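Local coordinates for protein alpha-1,3-glucanase (Paenibacillus glycanilyticus, PDB 6K0P) that probably hydrolyses the alpha-1,3-glucosidic linkages of alpha-1,3-glucan as a glycoside hydrolase of family 87, and is captured here with bound nigerose, at residues F19-E25 with V167-E173; A74-A80 with L135-L141; L68-N73 with L143-A149. The protein carries 1 engineered substitution. The contacts are given in a common frame with arbitrary orientation. Residue numbers count along the deposited sequence, not the author numbering.

Contact 1: F19-E25 with V167-E173; sequences FTIMEAE and VDLLETE. With CA (calcium ion), chain J.
Strand 20-23 runs antiparallel to strand 167-173, with the axes 4.6 Å apart at closest approach and their directions 156° apart. F19, with chi1 in p, has E171 OE1 over one face of its ring (3.8 Å from CG), while E171 OE2 forms salt bridges with K326 and R350; F19 CA makes a CA-H...O contact of 3.1 Å with T172 O. T20 and T172 form a hydrogen-bonded pair, N to O 2.9 Å in both directions. I21 faces E171 as a non-hydrogen-bonded pair, and its CG2 lies 4.0 Å from L169 CD2. M22 repeats the hydrogen-bonded pattern with L170, again 2.9 Å from N to O each way; its mtm side chain brings CE to 3.8 Å from T172 CG2, and F66 of strand 63-67 packs on the same face. E23, non-hydrogen-bonded partner of L169, curls its side chain (chi1 and chi2 both m) so that OE1 binds calcium at 2.3 Å. The chain then leaves extended geometry: A24 (phi/psi -61/-39) gives its N to D168 O at 3.0 Å, and E25, with chi1 in p, chelates the calcium through OE1 and OE2, both at 2.5 Å. D168 binds calcium through O at 2.6 Å and OD1 at 2.3 Å. It shares a classic beta bulge with L169 opposite R78, whose guanidinium forms a salt bridge with D168 OD2. S50 and S53 complete the site with carbonyl oxygens. Two carboxylates of 19-25 and one of 167-173, far apart in sequence, thus converge on one cation, which offsets their mutual repulsion and pins the end of this strand pair.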
loop_
_atom_site.group_PDB
_atom_site.type_symbol
_atom_site.label_atom_id
_atom_site.label_comp_id
_atom_site.label_asym_id
_atom_site.label_seq_id
_atom_site.Cartn_x
_atom_site.Cartn_y
_atom_site.Cartn_z
ATOM N N PHE A 19 -13.689 8.810 -0.971
ATOM C CA PHE A 19 -13.489 9.211 0.407
ATOM C C PHE A 19 -12.415 10.284 0.490
ATOM O O PHE A 19 -11.517 10.363 -0.357
ATOM C CB PHE A 19 -13.135 8.015 1.298
ATOM C CG PHE A 19 -12.028 7.152 0.768
ATOM C CD1 PHE A 19 -10.702 7.434 1.070
ATOM C CD2 PHE A 19 -12.313 6.036 0.003
ATOM C CE1 PHE A 19 -9.681 6.618 0.593
ATOM C CE2 PHE A 19 -11.299 5.218 -0.475
ATOM C CZ PHE A 19 -9.983 5.513 -0.180
ATOM N N THR A 20 -12.548 11.130 1.505
ATOM C CA THR A 20 -11.588 12.172 1.836
ATOM C C THR A 20 -10.826 11.727 3.076
ATOM O O THR A 20 -11.422 11.192 4.016
ATOM C CB THR A 20 -12.336 13.471 2.149
ATOM O OG1 THR A 20 -13.073 13.877 0.988
ATOM C CG2 THR A 20 -11.372 14.592 2.545
ATOM N N ILE A 21 -9.511 11.928 3.073
ATOM C CA ILE A 21 -8.662 11.590 4.210
ATOM C C ILE A 21 -8.320 12.865 4.963
ATOM O O ILE A 21 -7.811 13.831 4.377
ATOM C CB ILE A 21 -7.384 10.874 3.753
ATOM C CG1 ILE A 21 -7.741 9.537 3.107
ATOM C CG2 ILE A 21 -6.424 10.706 4.934
ATOM C CD1 ILE A 21 -6.598 8.908 2.391
ATOM N N MET A 22 -8.583 12.872 6.267
ATOM C CA MET A 22 -8.282 14.035 7.094
ATOM C C MET A 22 -7.431 13.620 8.282
ATOM O O MET A 22 -7.803 12.709 9.029
ATOM C CB MET A 22 -9.574 14.709 7.553
ATOM C CG MET A 22 -10.427 15.142 6.359
ATOM S SD MET A 22 -11.662 16.358 6.809
ATOM C CE MET A 22 -12.651 15.395 7.916
ATOM N N GLU A 23 -6.286 14.277 8.451
ATOM C CA GLU A 23 -5.394 13.950 9.557
ATOM C C GLU A 23 -5.930 14.540 10.853
ATOM O O GLU A 23 -6.347 15.703 10.900
ATOM C CB GLU A 23 -3.990 14.501 9.294
ATOM C CG GLU A 23 -3.304 13.920 8.061
ATOM C CD GLU A 23 -2.887 12.467 8.230
ATOM O OE1 GLU A 23 -2.995 11.918 9.352
ATOM O OE2 GLU A 23 -2.450 11.873 7.220
ATOM N N ALA A 24 -5.902 13.735 11.920
ATOM C CA ALA A 24 -6.417 14.202 13.203
ATOM C C ALA A 24 -5.643 15.414 13.697
ATOM O O ALA A 24 -6.234 16.355 14.251
ATOM C CB ALA A 24 -6.326 13.078 14.235
ATOM N N GLU A 25 -4.325 15.404 13.502
ATOM C CA GLU A 25 -3.406 16.392 14.065
ATOM C C GLU A 25 -3.401 17.715 13.317
ATOM O O GLU A 25 -2.620 18.603 13.681
ATOM C CB GLU A 25 -1.984 15.815 14.097
ATOM C CG GLU A 25 -1.387 15.507 12.724
ATOM C CD GLU A 25 -1.720 14.105 12.205
ATOM O OE1 GLU A 25 -2.688 13.465 12.691
ATOM O OE2 GLU A 25 -0.997 13.643 11.299
ATOM N N VAL A 167 -5.745 8.713 17.802
ATOM C CA VAL A 167 -6.564 8.974 16.621
ATOM C C VAL A 167 -5.646 9.524 15.539
ATOM O O VAL A 167 -5.084 10.614 15.686
ATOM C CB VAL A 167 -7.705 9.944 16.929
ATOM C CG1 VAL A 167 -8.509 10.228 15.667
ATOM C CG2 VAL A 167 -8.596 9.404 18.032
ATOM N N ASP A 168 -5.484 8.766 14.453
ATOM C CA ASP A 168 -4.505 9.090 13.420
ATOM C C ASP A 168 -5.124 9.908 12.289
ATOM O O ASP A 168 -4.631 10.992 11.950
ATOM C CB ASP A 168 -3.890 7.784 12.896
ATOM C CG ASP A 168 -2.845 8.007 11.831
ATOM O OD1 ASP A 168 -2.458 9.169 11.609
ATOM O OD2 ASP A 168 -2.389 7.018 11.219
ATOM N N LEU A 169 -6.182 9.384 11.678
ATOM C CA LEU A 169 -6.855 10.046 10.573
ATOM C C LEU A 169 -8.294 9.562 10.540
ATOM O O LEU A 169 -8.651 8.557 11.160
ATOM C CB LEU A 169 -6.159 9.776 9.221
ATOM C CG LEU A 169 -6.087 8.326 8.695
ATOM C CD1 LEU A 169 -7.410 7.832 8.089
ATOM C CD2 LEU A 169 -4.991 8.179 7.652
ATOM N N LEU A 170 -9.106 10.278 9.771
ATOM C CA LEU A 170 -10.496 9.928 9.521
ATOM C C LEU A 170 -10.730 9.943 8.020
ATOM O O LEU A 170 -10.414 10.935 7.355
ATOM C CB LEU A 170 -11.404 10.963 10.196
ATOM C CG LEU A 170 -12.918 10.750 10.142
ATOM C CD1 LEU A 170 -13.291 9.570 11.026
ATOM C CD2 LEU A 170 -13.640 12.027 10.576
ATOM N N GLU A 171 -11.263 8.841 7.480
ATOM C CA GLU A 171 -11.837 8.843 6.137
ATOM C C GLU A 171 -13.281 9.275 6.267
ATOM O O GLU A 171 -13.979 8.841 7.189
ATOM C CB GLU A 171 -11.876 7.443 5.520
ATOM C CG GLU A 171 -10.557 6.793 5.262
ATOM C CD GLU A 171 -10.726 5.413 4.643
ATOM O OE1 GLU A 171 -11.750 5.164 3.972
ATOM O OE2 GLU A 171 -9.840 4.566 4.819
ATOM N N THR A 172 -13.738 10.116 5.344
ATOM C CA THR A 172 -15.156 10.463 5.251
ATOM C C THR A 172 -15.656 10.165 3.844
ATOM O O THR A 172 -14.929 10.355 2.869
ATOM C CB THR A 172 -15.419 11.929 5.640
ATOM O OG1 THR A 172 -15.006 12.807 4.583
ATOM C CG2 THR A 172 -14.655 12.282 6.910
ATOM N N GLU A 173 -16.887 9.663 3.740
ATOM C CA GLU A 173 -17.417 9.258 2.445
ATOM C C GLU A 173 -18.928 9.428 2.446
ATOM O O GLU A 173 -19.593 9.175 3.456
ATOM C CB GLU A 173 -17.045 7.794 2.145
ATOM C CG GLU A 173 -17.310 7.366 0.708
ATOM C CD GLU A 173 -16.798 5.969 0.395
ATOM O OE1 GLU A 173 -15.995 5.425 1.187
ATOM O OE2 GLU A 173 -17.209 5.416 -0.643
HETATM CA CA CA J . -2.139 11.414 11.427
#

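Contact 2: A74-A80 with L135-L141. With GLC (alpha-D-glucopyranose), chain D.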
loop_
_atom_site.group_PDB
_atom_site.type_symbol
_atom_site.label_atom_id
_atom_site.label_comp_id
_atom_site.label_asym_id
_atom_site.label_seq_id
_atom_site.Cartn_x
_atom_site.Cartn_y
_atom_site.Cartn_z
ATOM N N ALA A 74 -20.486 8.096 6.103
ATOM C CA ALA A 74 -19.697 6.931 6.475
ATOM C C ALA A 74 -18.278 7.362 6.790
ATOM O O ALA A 74 -17.776 8.350 6.242
ATOM C CB ALA A 74 -19.691 5.896 5.348
ATOM N N PHE A 75 -17.631 6.597 7.669
ATOM C CA PHE A 75 -16.387 7.036 8.291
ATOM C C PHE A 75 -15.476 5.850 8.541
ATOM O O PHE A 75 -15.942 4.768 8.920
ATOM C CB PHE A 75 -16.672 7.745 9.624
ATOM C CG PHE A 75 -17.584 8.927 9.475
ATOM C CD1 PHE A 75 -17.068 10.168 9.137
ATOM C CD2 PHE A 75 -18.956 8.780 9.593
ATOM C CE1 PHE A 75 -17.903 11.249 8.953
ATOM C CE2 PHE A 75 -19.794 9.859 9.392
ATOM C CZ PHE A 75 -19.267 11.096 9.086
ATOM N N VAL A 76 -14.174 6.064 8.370
ATOM C CA VAL A 76 -13.164 5.098 8.795
ATOM C C VAL A 76 -12.181 5.816 9.711
ATOM O O VAL A 76 -11.583 6.828 9.321
ATOM C CB VAL A 76 -12.444 4.423 7.616
ATOM C CG1 VAL A 76 -11.417 3.416 8.146
ATOM C CG2 VAL A 76 -13.455 3.717 6.697
ATOM N N LEU A 77 -12.026 5.304 10.929
ATOM C CA LEU A 77 -11.122 5.880 11.917
ATOM C C LEU A 77 -9.880 4.999 12.028
ATOM O O LEU A 77 -9.961 3.865 12.510
ATOM C CB LEU A 77 -11.825 5.960 13.273
ATOM C CG LEU A 77 -11.066 6.735 14.342
ATOM C CD1 LEU A 77 -11.184 8.242 14.072
ATOM C CD2 LEU A 77 -11.627 6.365 15.706
ATOM N N ARG A 78 -8.730 5.516 11.590
ATOM C CA ARG A 78 -7.466 4.827 11.828
ATOM C C ARG A 78 -6.971 5.232 13.206
ATOM O O ARG A 78 -6.865 6.429 13.509
ATOM C CB ARG A 78 -6.410 5.166 10.775
ATOM C CG ARG A 78 -5.149 4.288 10.871
ATOM C CD ARG A 78 -4.190 4.541 9.718
ATOM N NE ARG A 78 -3.263 3.429 9.492
ATOM C CZ ARG A 78 -1.967 3.439 9.819
ATOM N NH1 ARG A 78 -1.421 4.492 10.429
ATOM N NH2 ARG A 78 -1.214 2.384 9.540
ATOM N N ASN A 79 -6.686 4.231 14.034
ATOM C CA ASN A 79 -6.480 4.447 15.454
ATOM C C ASN A 79 -5.566 3.366 16.005
ATOM O O ASN A 79 -5.343 2.328 15.377
ATOM C CB ASN A 79 -7.824 4.420 16.198
ATOM C CG ASN A 79 -8.427 3.027 16.245
ATOM O OD1 ASN A 79 -8.140 2.250 17.163
ATOM N ND2 ASN A 79 -9.247 2.695 15.240
ATOM N N ALA A 80 -5.038 3.619 17.199
ATOM C CA ALA A 80 -4.311 2.595 17.939
ATOM C C ALA A 80 -4.893 2.502 19.338
ATOM O O ALA A 80 -5.093 3.527 20.003
ATOM C CB ALA A 80 -2.805 2.897 18.009
ATOM N N LEU A 135 1.084 -0.913 14.791
ATOM C CA LEU A 135 0.266 -0.596 15.954
ATOM C C LEU A 135 -1.119 -0.078 15.600
ATOM O O LEU A 135 -2.014 -0.144 16.448
ATOM C CB LEU A 135 0.977 0.466 16.794
ATOM C CG LEU A 135 2.411 0.131 17.203
ATOM C CD1 LEU A 135 3.100 1.377 17.750
ATOM C CD2 LEU A 135 2.399 -0.970 18.252
ATOM N N TYR A 136 -1.308 0.442 14.390
ATOM C CA TYR A 136 -2.563 1.069 13.992
ATOM C C TYR A 136 -3.500 0.078 13.311
ATOM O O TYR A 136 -3.069 -0.894 12.687
ATOM C CB TYR A 136 -2.295 2.277 13.078
ATOM C CG TYR A 136 -1.833 3.460 13.888
ATOM C CD1 TYR A 136 -2.757 4.322 14.461
ATOM C CD2 TYR A 136 -0.485 3.678 14.146
ATOM C CE1 TYR A 136 -2.358 5.378 15.264
ATOM C CE2 TYR A 136 -0.074 4.748 14.936
ATOM C CZ TYR A 136 -1.017 5.591 15.489
ATOM O OH TYR A 136 -0.634 6.652 16.280
ATOM N N GLU A 137 -4.795 0.327 13.467
ATOM C CA GLU A 137 -5.817 -0.413 12.742
ATOM C C GLU A 137 -7.020 0.502 12.548
ATOM O O GLU A 137 -7.000 1.679 12.927
ATOM C CB GLU A 137 -6.160 -1.736 13.435
ATOM C CG GLU A 137 -5.681 -2.974 12.669
ATOM C CD GLU A 137 -6.441 -3.198 11.375
ATOM O OE1 GLU A 137 -5.897 -3.848 10.460
ATOM O OE2 GLU A 137 -7.602 -2.744 11.282
ATOM N N ASP A 138 -8.072 -0.037 11.933
ATOM C CA ASP A 138 -9.161 0.795 11.440
ATOM C C ASP A 138 -10.494 0.358 12.027
ATOM O O ASP A 138 -10.725 -0.828 12.291
ATOM C CB ASP A 138 -9.295 0.699 9.916
ATOM C CG ASP A 138 -8.128 1.310 9.165
ATOM O OD1 ASP A 138 -7.212 1.910 9.789
ATOM O OD2 ASP A 138 -8.136 1.174 7.919
ATOM N N ALA A 139 -11.387 1.331 12.191
ATOM C CA ALA A 139 -12.775 1.064 12.550
ATOM C C ALA A 139 -13.679 1.729 11.522
ATOM O O ALA A 139 -13.449 2.879 11.132
ATOM C CB ALA A 139 -13.091 1.621 13.942
ATOM N N GLN A 140 -14.710 1.008 11.086
ATOM C CA GLN A 140 -15.615 1.461 10.034
ATOM C C GLN A 140 -17.009 1.686 10.610
ATOM O O GLN A 140 -17.506 0.862 11.384
ATOM C CB GLN A 140 -15.708 0.416 8.910
ATOM C CG GLN A 140 -14.376 0.056 8.242
ATOM C CD GLN A 140 -13.515 -0.889 9.070
ATOM O OE1 GLN A 140 -14.023 -1.694 9.848
ATOM N NE2 GLN A 140 -12.199 -0.768 8.921
ATOM N N LEU A 141 -17.655 2.785 10.210
ATOM C CA LEU A 141 -18.960 3.125 10.770
ATOM C C LEU A 141 -19.782 3.916 9.763
ATOM O O LEU A 141 -19.286 4.874 9.168
ATOM C CB LEU A 141 -18.784 3.967 12.036
ATOM C CG LEU A 141 -20.048 4.284 12.832
ATOM C CD1 LEU A 141 -20.574 3.017 13.465
ATOM C CD2 LEU A 141 -19.733 5.329 13.915
HETATM C C1 GLC D . -18.703 -5.841 10.670
HETATM C C2 GLC D . -17.558 -6.243 11.577
HETATM C C3 GLC D . -17.319 -5.338 12.793
HETATM C C4 GLC D . -17.443 -3.915 12.355
HETATM C C5 GLC D . -18.815 -3.731 11.779
HETATM C C6 GLC D . -19.119 -2.279 11.436
HETATM O O1 GLC D . -19.865 -6.275 11.200
HETATM O O2 GLC D . -17.729 -7.587 11.944
HETATM O O3 GLC D . -15.970 -5.431 13.159
HETATM O O4 GLC D . -17.296 -3.087 13.471
HETATM O O5 GLC D . -18.805 -4.440 10.576
HETATM O O6 GLC D . -18.218 -1.705 10.521
HETATM O O HOH W 1 -5.007 1.685 8.159
#
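Y136 and R78 bury the most surface here, followed by L141 at the far end of the pairing. Y136 turns its ring under A80, whose CB lies 3.9 Å from the ring centroid and over its face, a CH-pi contact. Its own CB rests over one face of the R78 guanidinium, 3.5 Å from CZ, and its hydroxyl is hydrogen-bonded to Y45 and S54. R78, extended with chi1 to chi3 all in t, passes beside D138 as a non-hydrogen-bonded pair. The charges stay beyond salt-bridge range (NE to OD1 4.2 Å), but a water bridges them, 2.8 Å from R78 NE and 2.8 Å from D138 OD1. Direct salt bridges go elsewhere: R78 to D168, D138 to R350 of the beta-helix. L141 closes the register with F75, F75 N to L141 O 2.8 Å and L141 N to F75 O 2.9 Å; two further hydrogen-bonded pairs, L77 with A139 and N79 with E137, continue the antiparallel pattern. F75, L77, A139 and L141 share one face and pack on strands 86-93 and 96-104, which places them between the two sheets. Next to L141, Q140 O accepts a 2.8 Å hydrogen bond from glucose O6, and E218 also binds this sugar. This is the facing-sheet packing of a beta-sandwich, consistent with the galactose-binding-like clan of the N-terminal region, with Q140 of this pair contributing to a glycan pocket.

Contact 3: L68-N73 with L143-A149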
loop_
_atom_site.group_PDB
_atom_site.type_symbol
_atom_site.label_atom_id
_atom_site.label_comp_id
_atom_site.label_asym_id
_atom_site.label_seq_id
_atom_site.Cartn_x
_atom_site.Cartn_y
_atom_site.Cartn_z
ATOM N N LEU A 68 -15.929 18.444 8.119
ATOM C CA LEU A 68 -16.090 17.835 6.807
ATOM C C LEU A 68 -15.805 18.847 5.703
ATOM O O LEU A 68 -16.225 20.007 5.773
ATOM C CB LEU A 68 -17.512 17.304 6.645
ATOM C CG LEU A 68 -17.942 16.140 7.537
ATOM C CD1 LEU A 68 -19.329 15.669 7.114
ATOM C CD2 LEU A 68 -16.950 15.000 7.447
ATOM N N THR A 69 -15.088 18.399 4.675
ATOM C CA THR A 69 -14.897 19.189 3.466
ATOM C C THR A 69 -15.723 18.674 2.295
ATOM O O THR A 69 -15.725 19.304 1.227
ATOM C CB THR A 69 -13.421 19.263 3.086
ATOM O OG1 THR A 69 -12.890 17.941 2.957
ATOM C CG2 THR A 69 -12.650 20.009 4.161
ATOM N N SER A 70 -16.422 17.557 2.476
ATOM C CA SER A 70 -17.394 17.013 1.537
ATOM C C SER A 70 -18.471 16.321 2.357
ATOM O O SER A 70 -18.229 15.951 3.511
ATOM C CB SER A 70 -16.741 15.996 0.586
ATOM O OG SER A 70 -15.773 16.617 -0.241
ATOM N N PRO A 71 -19.668 16.127 1.799
ATOM C CA PRO A 71 -20.732 15.457 2.564
ATOM C C PRO A 71 -20.327 14.031 2.911
ATOM O O PRO A 71 -19.564 13.397 2.186
ATOM C CB PRO A 71 -21.927 15.465 1.601
ATOM C CG PRO A 71 -21.635 16.614 0.653
ATOM C CD PRO A 71 -20.147 16.626 0.493
ATOM N N ALA A 72 -20.843 13.526 4.033
ATOM C CA ALA A 72 -20.468 12.177 4.451
ATOM C C ALA A 72 -21.560 11.526 5.286
ATOM O O ALA A 72 -22.150 12.165 6.158
ATOM C CB ALA A 72 -19.165 12.198 5.266
ATOM N N ASN A 73 -21.797 10.234 5.025
ATOM C CA ASN A 73 -22.577 9.373 5.908
ATOM C C ASN A 73 -21.766 8.205 6.454
ATOM O O ASN A 73 -22.315 7.377 7.194
ATOM C CB ASN A 73 -23.841 8.827 5.212
ATOM C CG ASN A 73 -23.538 8.088 3.905
ATOM O OD1 ASN A 73 -22.399 7.810 3.589
ATOM N ND2 ASN A 73 -24.583 7.779 3.135
ATOM N N LEU A 143 -23.399 6.142 9.412
ATOM C CA LEU A 143 -24.435 6.854 10.144
ATOM C C LEU A 143 -25.680 6.960 9.272
ATOM O O LEU A 143 -25.606 6.889 8.044
ATOM C CB LEU A 143 -23.953 8.257 10.539
ATOM C CG LEU A 143 -22.758 8.316 11.497
ATOM C CD1 LEU A 143 -22.468 9.755 11.902
ATOM C CD2 LEU A 143 -23.009 7.446 12.723
ATOM N N ASP A 144 -26.832 7.151 9.915
ATOM C CA ASP A 144 -28.109 7.141 9.206
ATOM C C ASP A 144 -28.486 8.501 8.631
ATOM O O ASP A 144 -29.672 8.757 8.401
ATOM C CB ASP A 144 -29.232 6.556 10.073
ATOM C CG ASP A 144 -29.670 7.479 11.203
ATOM O OD1 ASP A 144 -29.071 8.557 11.398
ATOM O OD2 ASP A 144 -30.653 7.115 11.890
ATOM N N GLN A 145 -27.509 9.373 8.392
ATOM C CA GLN A 145 -27.765 10.661 7.768
ATOM C C GLN A 145 -26.523 11.079 6.997
ATOM O O GLN A 145 -25.396 10.781 7.407
ATOM C CB GLN A 145 -28.104 11.729 8.825
ATOM C CG GLN A 145 -28.465 13.085 8.240
ATOM C CD GLN A 145 -28.638 14.158 9.299
ATOM O OE1 GLN A 145 -29.103 13.886 10.408
ATOM N NE2 GLN A 145 -28.257 15.385 8.963
ATOM N N VAL A 146 -26.730 11.774 5.884
ATOM C CA VAL A 146 -25.641 12.425 5.166
ATOM C C VAL A 146 -25.443 13.797 5.804
ATOM O O VAL A 146 -26.356 14.635 5.795
ATOM C CB VAL A 146 -25.957 12.558 3.667
ATOM C CG1 VAL A 146 -24.871 13.360 2.966
ATOM C CG2 VAL A 146 -26.103 11.190 3.015
ATOM N N TYR A 147 -24.267 14.023 6.371
ATOM C CA TYR A 147 -23.928 15.312 6.970
ATOM C C TYR A 147 -23.222 16.193 5.939
ATOM O O TYR A 147 -22.386 15.709 5.175
ATOM C CB TYR A 147 -23.048 15.096 8.211
ATOM C CG TYR A 147 -23.852 14.404 9.297
ATOM C CD1 TYR A 147 -24.652 15.140 10.165
ATOM C CD2 TYR A 147 -23.868 13.020 9.411
ATOM C CE1 TYR A 147 -25.411 14.533 11.120
ATOM C CE2 TYR A 147 -24.638 12.394 10.371
ATOM C CZ TYR A 147 -25.412 13.156 11.226
ATOM O OH TYR A 147 -26.199 12.551 12.188
ATOM N N PRO A 148 -23.559 17.478 5.843
ATOM C CA PRO A 148 -22.978 18.317 4.793
ATOM C C PRO A 148 -21.541 18.706 5.105
ATOM O O PRO A 148 -21.065 18.603 6.237
ATOM C CB PRO A 148 -23.881 19.558 4.798
ATOM C CG PRO A 148 -24.395 19.627 6.190
ATOM C CD PRO A 148 -24.552 18.200 6.655
ATOM N N ALA A 149 -20.839 19.144 4.061
ATOM C CA ALA A 149 -19.545 19.771 4.269
ATOM C C ALA A 149 -19.716 20.917 5.256
ATOM O O ALA A 149 -20.749 21.594 5.270
ATOM C CB ALA A 149 -19.003 20.296 2.941
#
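N73 lays its side chain along V146 and the backbone before it, with CB 3.3 Å from Q145 O and ND2 3.7 Å from V146 CG2, while its OD1 takes a hydrogen bond from V175 N. The chain turns a corner at this asparagine, and the segment opposite turns at D144 and Q145. Around these corners the pairing holds: A72 and Y147 form an antiparallel hydrogen-bonded pair, A72 N to Y147 O 2.9 Å and Y147 N to A72 O 2.8 Å, and beyond the bend L143 N reaches N73 O at 2.8 Å. P71 has no amide hydrogen to offer, but its CA makes a 3.1 Å CA-H...O contact with Y147 O, and its CB meets V146 CG1 at 3.9 Å on the exposed side. On the inner side L68, pointing toward the other segment, brings CD1 to 3.9 Å from Y147 CB; L68 and A72 both also touch T172 of strand 165-173. At the far end, A149 CB lies 3.7 Å from T69 C, where the contact is open to solvent. The two segments connect strands 63-67 and 152-156, paired in one sheet, with strands 72-80 and 137-143, paired in the other. Such a strand pair folding over together from sheet to sheet is characteristic of a jelly-roll beta-sandwich, consistent with the galactose-binding-like clan of this region.

How the contacts relate
From the N terminus the chain meets, in order, 19-25, 68-73, 74-80, 135-141, 143-149 and 167-173, so the three contacts nest without crossing: contact 2 closes the innermost loop, contact 3 encloses it, and contact 1 joins the outermost segments. Contacts 2 and 3 share strand 72-80, their partner segments also follow each other in the chain, and F75 CE2 packs 3.7 Å from L143 CD1. Strand 165-173 lies along the other side of strand 72-80, joining contact 1 to both: E171 N is 2.7 Å from V76 O, and E173 O 2.9 Å from N73 N. Together they tie the calcium site, this sheet and the crossing to the second sheet together within the N-terminal region.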